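Local coordinates for conserved protein (Methanothermobacter thermautotrophicus, PDB 1I36) that is of unknown function but binds NADP and resembles 3-hydroxyacid dehydrogenases, so it is probably an NADP-dependent oxidoreductase, at residues M113-V116 with R117-G120; V3-I6 with G7-E10. The protein carries 1 engineered substitution. All coordinates share one frame; numbering follows the deposited sequence.

Contact 1: residues M113-V116 with R117-G120; sequences MGSV and RRKG. With NAP (NADP nicotinamide-adenine-dinucleotide phosphate), chain C.
Ser-115 grips the start of the one-turn helix 116-119 twice, its hydroxyl and its carbonyl oxygen holding successive backbone amides. It is the N-cap of this short helix, which follows strand 106-112 and borders the NADP pocket. Ser-115 OG accepts from Arg-118 N at 3.0 Å, with an N-H...O angle of 156°. The hydroxyl reaches that amide because OG stands anti to the backbone N of Ser-115 (chi1 170°), folded in beside its own carbonyl carbon. Ser-115 O meanwhile takes Lys-119 N at 2.9 Å, approached almost head-on at a C=O...N angle of 161°. A methylene lies against each oxygen: Arg-118 CB is 3.5 Å from Ser-115 OG, and Lys-119 CB is 3.4 Å from Ser-115 O. The Arg-118 chain bends at chi3, leaving Ser-115 OG at the edge of its guanidinium, near the plane. Were Ser-115 replaced by an alanine, Arg-118 N would probably lose its capping acceptor and the first turn would be held less firmly, although the carbonyl bond to Lys-119 could remain. The turn closes where Gly-120 N donates to Val-116 O at 2.7 Å in a bent bond, the donor tilted from the carbonyl plane; Gly-120 itself leaves the helical conformation with positive phi. The side chain of Arg-117 leads away from Ser-115 to a salt bridge with Glu-10. Val-116, packed on Val-11 and Thr-14 of helix 10-21, presents one methyl to the nicotinamide end of the cofactor, with Val-116 CG2 3.2 Å from the carboxamide oxygen O7N of NADP.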
loop_
_atom_site.group_PDB
_atom_site.type_symbol
_atom_site.label_atom_id
_atom_site.label_comp_id
_atom_site.label_asym_id
_atom_site.label_seq_id
_atom_site.Cartn_x
_atom_site.Cartn_y
_atom_site.Cartn_z
ATOM N N MET A 113 -18.549 -0.082 -7.972
ATOM C CA MET A 113 -17.093 -0.060 -7.814
ATOM C C MET A 113 -16.403 1.136 -8.459
ATOM O O MET A 113 -15.328 0.999 -9.034
ATOM C CB MET A 113 -16.510 -1.359 -8.393
ATOM C CG MET A 113 -17.010 -2.617 -7.693
ATOM S SD MET A 113 -16.617 -2.509 -5.975
ATOM C CE MET A 113 -14.924 -2.945 -5.959
ATOM N N GLY A 114 -16.995 2.310 -8.323
ATOM C CA GLY A 114 -16.406 3.490 -8.915
ATOM C C GLY A 114 -17.239 4.733 -8.697
ATOM O O GLY A 114 -18.007 4.827 -7.728
ATOM N N SER A 115 -17.079 5.686 -9.612
ATOM C CA SER A 115 -17.791 6.953 -9.545
ATOM C C SER A 115 -18.950 6.997 -10.542
ATOM O O SER A 115 -18.725 6.981 -11.746
ATOM C CB SER A 115 -16.815 8.104 -9.842
ATOM O OG SER A 115 -17.498 9.338 -10.018
ATOM N N VAL A 116 -20.178 7.053 -10.040
ATOM C CA VAL A 116 -21.348 7.129 -10.912
ATOM C C VAL A 116 -21.227 8.398 -11.761
ATOM O O VAL A 116 -21.427 8.372 -12.976
ATOM C CB VAL A 116 -22.665 7.172 -10.089
ATOM C CG1 VAL A 116 -23.858 7.342 -10.996
ATOM C CG2 VAL A 116 -22.828 5.870 -9.300
ATOM N N ARG A 117 -20.849 9.487 -11.091
ATOM C CA ARG A 117 -20.657 10.812 -11.676
ATOM C C ARG A 117 -19.684 10.824 -12.843
ATOM O O ARG A 117 -19.945 11.453 -13.862
ATOM C CB ARG A 117 -20.131 11.765 -10.600
ATOM C CG ARG A 117 -19.957 13.205 -11.024
ATOM C CD ARG A 117 -21.285 13.964 -11.091
ATOM N NE ARG A 117 -22.113 13.911 -9.872
ATOM C CZ ARG A 117 -21.688 14.081 -8.618
ATOM N NH1 ARG A 117 -20.409 14.317 -8.349
ATOM N NH2 ARG A 117 -22.567 14.046 -7.621
ATOM N N ARG A 118 -18.545 10.163 -12.688
ATOM C CA ARG A 118 -17.560 10.155 -13.756
ATOM C C ARG A 118 -17.674 9.053 -14.792
ATOM O O ARG A 118 -17.302 9.255 -15.949
ATOM C CB ARG A 118 -16.154 10.186 -13.180
ATOM C CG ARG A 118 -15.756 11.562 -12.655
ATOM C CD ARG A 118 -14.300 11.598 -12.231
ATOM N NE ARG A 118 -14.063 10.817 -11.023
ATOM C CZ ARG A 118 -13.021 10.990 -10.216
ATOM N NH1 ARG A 118 -12.113 11.920 -10.496
ATOM N NH2 ARG A 118 -12.896 10.244 -9.121
ATOM N N LYS A 119 -18.205 7.898 -14.404
ATOM C CA LYS A 119 -18.308 6.791 -15.339
ATOM C C LYS A 119 -19.704 6.588 -15.900
ATOM O O LYS A 119 -19.867 5.873 -16.869
ATOM C CB LYS A 119 -17.833 5.486 -14.680
ATOM C CG LYS A 119 -16.439 5.525 -14.055
ATOM C CD LYS A 119 -15.311 5.654 -15.092
ATOM C CE LYS A 119 -15.172 4.426 -15.996
ATOM N NZ LYS A 119 -16.217 4.348 -17.070
ATOM N N GLY A 120 -20.711 7.222 -15.307
ATOM C CA GLY A 120 -22.065 7.020 -15.793
ATOM C C GLY A 120 -22.498 5.551 -15.697
ATOM O O GLY A 120 -21.987 4.778 -14.862
HETATM P PA NAP C . -29.734 10.468 -4.017
HETATM O O1A NAP C . -29.422 10.455 -2.600
HETATM O O2A NAP C . -29.003 10.750 -5.236
HETATM O O5B NAP C . -31.029 9.465 -4.346
HETATM C C5B NAP C . -31.826 8.565 -3.374
HETATM C C4B NAP C . -33.161 8.979 -3.784
HETATM O O4B NAP C . -33.947 7.944 -2.818
HETATM C C3B NAP C . -33.905 9.829 -3.276
HETATM O O3B NAP C . -34.055 10.181 -4.586
HETATM C C2B NAP C . -35.164 10.013 -2.525
HETATM O O2B NAP C . -36.281 10.543 -2.763
HETATM C C1B NAP C . -35.185 8.614 -2.376
HETATM N N9A NAP C . -35.591 8.208 -1.016
HETATM C C8A NAP C . -35.280 8.551 0.303
HETATM N N7A NAP C . -36.024 7.895 1.166
HETATM C C5A NAP C . -36.851 7.086 0.411
HETATM C C6A NAP C . -37.878 6.145 0.750
HETATM N N6A NAP C . -38.219 5.896 2.016
HETATM N N1A NAP C . -38.529 5.486 -0.285
HETATM C C2A NAP C . -38.199 5.733 -1.585
HETATM N N3A NAP C . -37.251 6.607 -1.977
HETATM C C4A NAP C . -36.602 7.252 -0.918
HETATM O O3 NAP C . -28.738 9.143 -3.829
HETATM P PN NAP C . -27.749 8.237 -4.874
HETATM O O1N NAP C . -26.465 8.987 -5.083
HETATM O O2N NAP C . -28.627 7.994 -6.025
HETATM O O5D NAP C . -27.405 6.815 -4.269
HETATM C C5D NAP C . -28.438 5.837 -3.990
HETATM C C4D NAP C . -27.815 4.702 -3.198
HETATM O O4D NAP C . -26.653 4.056 -3.801
HETATM C C3D NAP C . -27.324 5.100 -1.783
HETATM O O3D NAP C . -27.580 4.117 -0.730
HETATM C C2D NAP C . -25.860 5.348 -1.925
HETATM O O2D NAP C . -25.148 5.189 -0.732
HETATM C C1D NAP C . -25.479 4.343 -3.035
HETATM N N1N NAP C . -24.295 4.728 -3.821
HETATM C C2N NAP C . -24.288 5.929 -4.544
HETATM C C3N NAP C . -23.090 6.203 -5.286
HETATM C C7N NAP C . -22.947 7.410 -6.085
HETATM O O7N NAP C . -21.905 7.629 -6.730
HETATM N N7N NAP C . -23.937 8.337 -6.163
HETATM C C4N NAP C . -22.023 5.278 -5.252
HETATM C C5N NAP C . -22.055 4.126 -4.542
HETATM C C6N NAP C . -23.192 3.849 -3.829
HETATM P P2B NAP C . -36.372 12.109 -2.208
HETATM O O1X NAP C . -35.525 13.003 -3.068
HETATM O O2X NAP C . -37.785 12.324 -2.363
HETATM O O3X NAP C . -35.838 12.089 -0.862
#

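Contact 2: residues V3-I6 with G7-E10. With NAP (NADP nicotinamide-adenine-dinucleotide phosphate), chain C.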
loop_
_atom_site.group_PDB
_atom_site.type_symbol
_atom_site.label_atom_id
_atom_site.label_comp_id
_atom_site.label_asym_id
_atom_site.label_seq_id
_atom_site.Cartn_x
_atom_site.Cartn_y
_atom_site.Cartn_z
ATOM N N VAL A 3 -38.070 -2.974 -15.299
ATOM C CA VAL A 3 -37.156 -2.849 -14.160
ATOM C C VAL A 3 -37.724 -1.745 -13.251
ATOM O O VAL A 3 -37.924 -0.606 -13.680
ATOM C CB VAL A 3 -35.696 -2.497 -14.587
ATOM C CG1 VAL A 3 -34.830 -2.229 -13.351
ATOM C CG2 VAL A 3 -35.083 -3.655 -15.385
ATOM N N GLY A 4 -38.036 -2.093 -12.008
ATOM C CA GLY A 4 -38.559 -1.085 -11.089
ATOM C C GLY A 4 -37.495 -0.515 -10.165
ATOM O O GLY A 4 -36.587 -1.223 -9.749
ATOM N N PHE A 5 -37.605 0.775 -9.867
ATOM C CA PHE A 5 -36.651 1.449 -8.993
ATOM C C PHE A 5 -37.317 1.990 -7.729
ATOM O O PHE A 5 -38.358 2.652 -7.794
ATOM C CB PHE A 5 -35.986 2.642 -9.726
ATOM C CG PHE A 5 -34.945 2.240 -10.727
ATOM C CD1 PHE A 5 -35.308 1.779 -11.986
ATOM C CD2 PHE A 5 -33.595 2.266 -10.390
ATOM C CE1 PHE A 5 -34.340 1.343 -12.898
ATOM C CE2 PHE A 5 -32.618 1.833 -11.302
ATOM C CZ PHE A 5 -32.991 1.369 -12.553
ATOM N N ILE A 6 -36.745 1.669 -6.576
ATOM C CA ILE A 6 -37.222 2.228 -5.318
ATOM C C ILE A 6 -36.160 3.295 -5.074
ATOM O O ILE A 6 -34.969 2.981 -4.932
ATOM C CB ILE A 6 -37.224 1.211 -4.189
ATOM C CG1 ILE A 6 -38.091 0.006 -4.561
ATOM C CG2 ILE A 6 -37.782 1.872 -2.922
ATOM C CD1 ILE A 6 -37.849 -1.206 -3.628
ATOM N N GLY A 7 -36.603 4.548 -5.050
ATOM C CA GLY A 7 -35.722 5.687 -4.925
ATOM C C GLY A 7 -35.426 6.114 -6.358
ATOM O O GLY A 7 -35.507 5.292 -7.277
ATOM N N PHE A 8 -35.229 7.410 -6.606
ATOM C CA PHE A 8 -34.901 7.806 -7.972
ATOM C C PHE A 8 -33.997 9.000 -7.958
ATOM O O PHE A 8 -34.367 10.104 -8.361
ATOM C CB PHE A 8 -36.144 8.005 -8.858
ATOM C CG PHE A 8 -35.878 7.780 -10.320
ATOM C CD1 PHE A 8 -36.017 6.520 -10.877
ATOM C CD2 PHE A 8 -35.432 8.820 -11.123
ATOM C CE1 PHE A 8 -35.702 6.283 -12.229
ATOM C CE2 PHE A 8 -35.116 8.609 -12.467
ATOM C CZ PHE A 8 -35.251 7.335 -13.016
ATOM N N GLY A 9 -32.815 8.758 -7.412
ATOM C CA GLY A 9 -31.786 9.764 -7.287
ATOM C C GLY A 9 -30.748 9.619 -8.371
ATOM O O GLY A 9 -31.069 9.169 -9.466
ATOM N N GLU A 10 -29.508 9.978 -8.056
ATOM C CA GLU A 10 -28.422 9.934 -9.025
ATOM C C GLU A 10 -28.123 8.553 -9.595
ATOM O O GLU A 10 -27.909 8.414 -10.799
ATOM C CB GLU A 10 -27.140 10.535 -8.440
ATOM C CG GLU A 10 -25.983 10.480 -9.423
ATOM C CD GLU A 10 -24.807 11.366 -9.036
ATOM O OE1 GLU A 10 -24.395 11.362 -7.862
ATOM O OE2 GLU A 10 -24.280 12.062 -9.931
HETATM P PA NAP C . -29.734 10.468 -4.017
HETATM O O1A NAP C . -29.422 10.455 -2.600
HETATM O O2A NAP C . -29.003 10.750 -5.236
HETATM O O5B NAP C . -31.029 9.465 -4.346
HETATM C C5B NAP C . -31.826 8.565 -3.374
HETATM C C4B NAP C . -33.161 8.979 -3.784
HETATM O O4B NAP C . -33.947 7.944 -2.818
HETATM C C3B NAP C . -33.905 9.829 -3.276
HETATM O O3B NAP C . -34.055 10.181 -4.586
HETATM C C2B NAP C . -35.164 10.013 -2.525
HETATM O O2B NAP C . -36.281 10.543 -2.763
HETATM C C1B NAP C . -35.185 8.614 -2.376
HETATM N N9A NAP C . -35.591 8.208 -1.016
HETATM C C8A NAP C . -35.280 8.551 0.303
HETATM N N7A NAP C . -36.024 7.895 1.166
HETATM C C5A NAP C . -36.851 7.086 0.411
HETATM C C6A NAP C . -37.878 6.145 0.750
HETATM N N6A NAP C . -38.219 5.896 2.016
HETATM N N1A NAP C . -38.529 5.486 -0.285
HETATM C C2A NAP C . -38.199 5.733 -1.585
HETATM N N3A NAP C . -37.251 6.607 -1.977
HETATM C C4A NAP C . -36.602 7.252 -0.918
HETATM O O3 NAP C . -28.738 9.143 -3.829
HETATM P PN NAP C . -27.749 8.237 -4.874
HETATM O O1N NAP C . -26.465 8.987 -5.083
HETATM O O2N NAP C . -28.627 7.994 -6.025
HETATM O O5D NAP C . -27.405 6.815 -4.269
HETATM C C5D NAP C . -28.438 5.837 -3.990
HETATM C C4D NAP C . -27.815 4.702 -3.198
HETATM O O4D NAP C . -26.653 4.056 -3.801
HETATM C C3D NAP C . -27.324 5.100 -1.783
HETATM O O3D NAP C . -27.580 4.117 -0.730
HETATM C C2D NAP C . -25.860 5.348 -1.925
HETATM O O2D NAP C . -25.148 5.189 -0.732
HETATM C C1D NAP C . -25.479 4.343 -3.035
HETATM N N1N NAP C . -24.295 4.728 -3.821
HETATM C C2N NAP C . -24.288 5.929 -4.544
HETATM C C3N NAP C . -23.090 6.203 -5.286
HETATM C C7N NAP C . -22.947 7.410 -6.085
HETATM O O7N NAP C . -21.905 7.629 -6.730
HETATM N N7N NAP C . -23.937 8.337 -6.163
HETATM C C4N NAP C . -22.023 5.278 -5.252
HETATM C C5N NAP C . -22.055 4.126 -4.542
HETATM C C6N NAP C . -23.192 3.849 -3.829
HETATM P P2B NAP C . -36.372 12.109 -2.208
HETATM O O1X NAP C . -35.525 13.003 -3.068
HETATM O O2X NAP C . -37.785 12.324 -2.363
HETATM O O3X NAP C . -35.838 12.089 -0.862
#
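Glu-10 N donates to O2A of the NADP pyrophosphate at 3.0 Å, in a nearly straight bond (175°). It belongs to the first turn of helix 10-21, whose N terminus would be expected to help stabilise the phosphate charge; Val-11 N also bonds to the cofactor. The Glu-10 side chain runs on extended to the far end of NADP, where OE1 receives a weak, long bond of 3.5 Å from the carboxamide N7N, while OE2 is held by the salt bridge to Arg-117. Two glycines let the dinucleotide lie close to the main chain. Gly-9 CA comes within 3.1 Å of the ribose-phosphate oxygen O5B, where a CB would collide with that oxygen, and Gly-7 CA lies 3.4 Å from the adenine atom N3A. Gly-7 also adopts backbone angles at which a side chain would be driven into Ile-6 O. Behind this turn, Phe-5 and Phe-8 form an offset edge-to-face pair, the edge of Phe-8 directed toward the face of Phe-5, with centroids 6.0 Å apart and planes at 77°. The Phe-8 ring is brought back toward the strand by a chi1 of -153°, with CG roughly anti to its backbone N, and Phe-8 CD1 approaches Phe-5 CB to 4.0 Å. Phe-5 CB also covers Gly-7 O at 3.6 Å, a buried carbonyl oxygen with no polar partner in the model. Phe-5 packs on helix 10-21 and Phe-8 reaches helix 35-44. The strand, the GxGxxA-like turn (Gly-7, Gly-9, Ala-12) and the Glu-10 amide on phosphate are consistent with the dinucleotide-binding turn of a Rossmann fold.

From the N terminus, contact 2 comes first: residues 3-10 carry the chain from strand 2-6 of the central sheet through a tight turn into helix 10-21. Roughly a hundred residues later contact 1 forms the turn from 113 to 120, between strand 106-112 and its antiparallel neighbour 124-128. The two lie in series, neither nested nor crossed, with centres about 17 Å apart. They nevertheless meet beside the cofactor: Arg-117 NE and Glu-10 OE2 form a 2.8 Å salt bridge, and Val-116 CG1 packs on Glu-10 CG at 4.1 Å. Thus the turn 7-10 follows NADP from adenine to pyrophosphate and, through Glu-10, weakly to the carboxamide, where Val-116 also lies.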